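Local coordinates for putative cytosine/guanine deaminase (Unidentified, PDB 2PAJ), which catalyses the hydrolytic deamination of 2-amino-4-hydroxypteridines such as isoxanthopterin to 2,4-dihydroxypteridines, releasing ammonium, with a bound zinc ion in its active site, at residues V321-I333 and E385-V397. Residues are numbered along the deposited sequence; the frame is centred on the assembly and turned at random.
Sequences VREMADAGVPVSI and EVIHWGTAGGARV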
loop_
_atom_site.group_PDB
_atom_site.type_symbol
_atom_site.label_atom_id
_atom_site.label_comp_id
_atom_site.label_asym_id
_atom_site.label_seq_id
_atom_site.Cartn_x
_atom_site.Cartn_y
_atom_site.Cartn_z
ATOM N N VAL A 321 -6.076 15.578 8.184
ATOM C CA VAL A 321 -5.762 15.238 6.798
ATOM C C VAL A 321 -6.092 16.412 5.894
ATOM O O VAL A 321 -5.214 16.945 5.230
ATOM C CB VAL A 321 -6.557 14.013 6.242
ATOM C CG1 VAL A 321 -6.018 13.650 4.849
ATOM C CG2 VAL A 321 -6.444 12.824 7.173
ATOM N N ARG A 322 -7.357 16.821 5.842
ATOM C CA ARG A 322 -7.685 17.944 4.972
ATOM C C ARG A 322 -7.289 19.260 5.602
ATOM O O ARG A 322 -8.123 20.022 6.082
ATOM C CB ARG A 322 -9.171 17.989 4.582
ATOM C CG ARG A 322 -9.407 19.133 3.601
ATOM C CD ARG A 322 -10.595 18.960 2.709
ATOM N NE ARG A 322 -10.463 17.891 1.722
ATOM C CZ ARG A 322 -10.837 16.633 1.936
ATOM N NH1 ARG A 322 -11.350 16.288 3.122
ATOM N NH2 ARG A 322 -10.773 15.733 0.949
ATOM N N GLU A 323 -5.986 19.483 5.590
ATOM C CA GLU A 323 -5.315 20.667 6.098
ATOM C C GLU A 323 -3.966 20.425 5.467
ATOM O O GLU A 323 -3.372 21.321 4.863
ATOM C CB GLU A 323 -5.222 20.648 7.614
ATOM C CG GLU A 323 -6.514 21.066 8.257
ATOM C CD GLU A 323 -6.642 20.549 9.667
ATOM O OE1 GLU A 323 -5.947 21.097 10.565
ATOM O OE2 GLU A 323 -7.429 19.584 9.866
ATOM N N MET A 324 -3.514 19.179 5.574
ATOM C CA MET A 324 -2.267 18.774 4.962
ATOM C C MET A 324 -2.532 18.797 3.463
ATOM O O MET A 324 -1.747 19.330 2.683
ATOM C CB MET A 324 -1.898 17.358 5.399
ATOM C CG MET A 324 -1.664 17.224 6.889
ATOM S SD MET A 324 -0.745 15.749 7.354
ATOM C CE MET A 324 -1.947 14.770 8.108
ATOM N N ALA A 325 -3.662 18.222 3.071
ATOM C CA ALA A 325 -4.045 18.168 1.673
ATOM C C ALA A 325 -4.203 19.582 1.136
ATOM O O ALA A 325 -3.799 19.874 0.009
ATOM C CB ALA A 325 -5.348 17.398 1.519
ATOM N N ASP A 326 -4.780 20.466 1.948
ATOM C CA ASP A 326 -4.985 21.848 1.529
ATOM C C ASP A 326 -3.674 22.604 1.527
ATOM O O ASP A 326 -3.466 23.508 0.711
ATOM C CB ASP A 326 -5.979 22.544 2.453
ATOM C CG ASP A 326 -7.369 21.958 2.346
ATOM O OD1 ASP A 326 -7.833 21.774 1.197
ATOM O OD2 ASP A 326 -7.991 21.682 3.401
ATOM N N ALA A 327 -2.799 22.228 2.456
ATOM C CA ALA A 327 -1.489 22.837 2.577
ATOM C C ALA A 327 -0.675 22.453 1.353
ATOM O O ALA A 327 0.271 23.140 0.986
ATOM C CB ALA A 327 -0.808 22.350 3.838
ATOM N N GLY A 328 -1.051 21.351 0.719
ATOM C CA GLY A 328 -0.336 20.929 -0.463
ATOM C C GLY A 328 0.549 19.716 -0.266
ATOM O O GLY A 328 1.208 19.275 -1.203
ATOM N N VAL A 329 0.575 19.159 0.934
ATOM C CA VAL A 329 1.414 18.000 1.137
ATOM C C VAL A 329 0.755 16.759 0.538
ATOM O O VAL A 329 -0.448 16.553 0.696
ATOM C CB VAL A 329 1.720 17.783 2.641
ATOM C CG1 VAL A 329 0.989 18.805 3.471
ATOM C CG2 VAL A 329 1.354 16.368 3.066
ATOM N N PRO A 330 1.537 15.928 -0.182
ATOM C CA PRO A 330 1.014 14.705 -0.798
ATOM C C PRO A 330 0.422 13.722 0.214
ATOM O O PRO A 330 1.030 13.413 1.241
ATOM C CB PRO A 330 2.224 14.138 -1.550
ATOM C CG PRO A 330 3.397 14.759 -0.880
ATOM C CD PRO A 330 2.937 16.152 -0.584
ATOM N N VAL A 331 -0.776 13.241 -0.100
ATOM C CA VAL A 331 -1.510 12.321 0.751
ATOM C C VAL A 331 -1.735 10.977 0.068
ATOM O O VAL A 331 -2.202 10.915 -1.066
ATOM C CB VAL A 331 -2.884 12.930 1.123
ATOM C CG1 VAL A 331 -3.684 11.956 1.974
ATOM C CG2 VAL A 331 -2.685 14.258 1.847
ATOM N N SER A 332 -1.386 9.901 0.759
ATOM C CA SER A 332 -1.571 8.561 0.226
ATOM C C SER A 332 -2.339 7.756 1.257
ATOM O O SER A 332 -2.470 8.165 2.406
ATOM C CB SER A 332 -0.220 7.887 -0.082
ATOM O OG SER A 332 0.555 7.643 1.083
ATOM N N ILE A 333 -2.852 6.608 0.845
ATOM C CA ILE A 333 -3.618 5.782 1.751
ATOM C C ILE A 333 -2.970 4.434 2.053
ATOM O O ILE A 333 -2.340 3.816 1.202
ATOM C CB ILE A 333 -5.051 5.589 1.197
ATOM C CG1 ILE A 333 -5.728 6.951 1.110
ATOM C CG2 ILE A 333 -5.867 4.685 2.103
ATOM C CD1 ILE A 333 -7.147 6.893 0.681
ATOM N N GLU A 385 -11.682 12.899 -4.951
ATOM C CA GLU A 385 -10.683 13.428 -4.045
ATOM C C GLU A 385 -9.986 12.265 -3.355
ATOM O O GLU A 385 -8.767 12.191 -3.302
ATOM C CB GLU A 385 -11.404 14.289 -3.024
ATOM C CG GLU A 385 -10.760 15.606 -2.700
ATOM C CD GLU A 385 -9.656 15.446 -1.707
ATOM O OE1 GLU A 385 -9.277 16.450 -1.059
ATOM O OE2 GLU A 385 -9.166 14.306 -1.591
ATOM N N VAL A 386 -10.785 11.349 -2.834
ATOM C CA VAL A 386 -10.283 10.177 -2.138
ATOM C C VAL A 386 -9.702 9.118 -3.074
ATOM O O VAL A 386 -8.721 8.458 -2.742
ATOM C CB VAL A 386 -11.410 9.565 -1.294
ATOM C CG1 VAL A 386 -10.924 8.332 -0.561
ATOM C CG2 VAL A 386 -11.929 10.614 -0.318
ATOM N N ILE A 387 -10.308 8.953 -4.245
ATOM C CA ILE A 387 -9.818 7.973 -5.200
ATOM C C ILE A 387 -8.412 8.371 -5.615
ATOM O O ILE A 387 -7.585 7.527 -5.932
ATOM C CB ILE A 387 -10.729 7.890 -6.454
ATOM C CG1 ILE A 387 -12.077 7.266 -6.087
ATOM C CG2 ILE A 387 -10.062 7.053 -7.530
ATOM C CD1 ILE A 387 -13.070 7.239 -7.236
ATOM N N HIS A 388 -8.143 9.666 -5.599
ATOM C CA HIS A 388 -6.828 10.162 -5.967
ATOM C C HIS A 388 -5.824 9.715 -4.924
ATOM O O HIS A 388 -4.771 9.176 -5.256
ATOM C CB HIS A 388 -6.824 11.686 -6.038
ATOM C CG HIS A 388 -5.553 12.243 -6.580
ATOM N ND1 HIS A 388 -4.812 13.193 -5.915
ATOM C CD2 HIS A 388 -4.874 11.956 -7.712
ATOM C CE1 HIS A 388 -3.726 13.467 -6.613
ATOM N NE2 HIS A 388 -3.741 12.728 -7.707
ATOM N N TRP A 389 -6.160 9.954 -3.661
ATOM C CA TRP A 389 -5.299 9.584 -2.546
ATOM C C TRP A 389 -4.964 8.102 -2.557
ATOM O O TRP A 389 -3.823 7.720 -2.313
ATOM C CB TRP A 389 -5.976 9.934 -1.225
ATOM C CG TRP A 389 -6.116 11.392 -0.992
ATOM C CD1 TRP A 389 -5.435 12.392 -1.625
ATOM C CD2 TRP A 389 -6.910 12.030 0.017
ATOM N NE1 TRP A 389 -5.741 13.613 -1.072
ATOM C CE2 TRP A 389 -6.642 13.425 -0.056
ATOM C CE3 TRP A 389 -7.814 11.563 0.987
ATOM C CZ2 TRP A 389 -7.249 14.363 0.803
ATOM C CZ3 TRP A 389 -8.414 12.490 1.840
ATOM C CH2 TRP A 389 -8.124 13.878 1.743
ATOM N N GLY A 390 -5.962 7.277 -2.864
ATOM C CA GLY A 390 -5.781 5.834 -2.871
ATOM C C GLY A 390 -5.128 5.234 -4.095
ATOM O O GLY A 390 -4.825 4.037 -4.115
ATOM N N THR A 391 -4.904 6.060 -5.109
ATOM C CA THR A 391 -4.289 5.588 -6.341
ATOM C C THR A 391 -3.063 6.409 -6.739
ATOM O O THR A 391 -1.980 6.187 -6.215
ATOM C CB THR A 391 -5.319 5.562 -7.521
ATOM O OG1 THR A 391 -5.818 6.881 -7.753
ATOM C CG2 THR A 391 -6.502 4.651 -7.188
ATOM N N ALA A 392 -3.243 7.361 -7.652
ATOM C CA ALA A 392 -2.160 8.205 -8.150
ATOM C C ALA A 392 -1.407 8.982 -7.065
ATOM O O ALA A 392 -0.221 9.266 -7.211
ATOM C CB ALA A 392 -2.711 9.156 -9.188
ATOM N N GLY A 393 -2.098 9.337 -5.987
ATOM C CA GLY A 393 -1.449 10.056 -4.906
ATOM C C GLY A 393 -0.407 9.187 -4.231
ATOM O O GLY A 393 0.703 9.628 -3.956
ATOM N N GLY A 394 -0.758 7.937 -3.966
ATOM C CA GLY A 394 0.182 7.041 -3.321
ATOM C C GLY A 394 1.340 6.687 -4.230
ATOM O O GLY A 394 2.471 6.528 -3.781
ATOM N N ALA A 395 1.051 6.574 -5.519
ATOM C CA ALA A 395 2.063 6.242 -6.507
ATOM C C ALA A 395 3.168 7.278 -6.553
ATOM O O ALA A 395 4.340 6.936 -6.524
ATOM C CB ALA A 395 1.422 6.103 -7.879
ATOM N N ARG A 396 2.797 8.549 -6.617
ATOM C CA ARG A 396 3.795 9.608 -6.679
ATOM C C ARG A 396 4.563 9.768 -5.370
ATOM O O ARG A 396 5.672 10.302 -5.353
ATOM C CB ARG A 396 3.156 10.941 -7.118
ATOM C CG ARG A 396 2.969 11.031 -8.659
ATOM C CD ARG A 396 2.765 12.473 -9.180
ATOM N NE ARG A 396 1.475 13.064 -8.776
ATOM C CZ ARG A 396 0.328 12.981 -9.467
ATOM N NH1 ARG A 396 0.262 12.332 -10.631
ATOM N NH2 ARG A 396 -0.769 13.554 -8.990
ATOM N N VAL A 397 3.982 9.287 -4.278
ATOM C CA VAL A 397 4.632 9.353 -2.976
ATOM C C VAL A 397 5.722 8.280 -2.911
ATOM O O VAL A 397 6.785 8.479 -2.318
ATOM C CB VAL A 397 3.601 9.153 -1.840
ATOM C CG1 VAL A 397 4.295 8.783 -0.550
ATOM C CG2 VAL A 397 2.784 10.439 -1.658
HETATM O O HOH W 1 -2.178 5.594 -1.733
#
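The Trp389 indole, from helix 383-398, lies between Val331 and Glu385. Followed outward, Trp389 CB first meets Ile333 CD1 at 3.8 Å. CG and CD1 come next, beside the backbone O of Val331, and NE1 touches Val331 CB. With chi1 near 180°, Val331 CG1 stands anti to the backbone N and is carried over the five-membered ring. It sits 3.7 Å from the centroid of that Trp389 ring and 7° off the normal, a CH-pi contact. Farther out, Trp389 CZ2 packs on Ala325 CB at 3.7 Å. Trp389 CH2 packs on Val321 CG1 at 3.8 Å. Glu385 OE2 lies above the opposite face, toward the rim. The same carboxylate forms a salt bridge with Arg322 beside Trp389 CH2. Its OE1 meets the edge of the guanidinium; the exact position of Arg322 NH2 is uncertain.

Strand 331-333 crosses the helix at 94°, with axes 6.0 Å apart. Gly390, Gly393 and Gly394 present bare backbone to the strand and allow this closeness. Ser332 CB rests over Gly394 CA. Ser332 OG turns to Thr75 and the backbone of Val304. A water accepts the N-H of Ile333 and lies beside Trp389 O, which accepts a weak direct hydrogen bond from Ile333 N. The strand pairs in parallel with strand 303-306, and the contact packs a helix against a strand of the TIM-type barrel of the amidohydrolase family, near the zinc ligand His76.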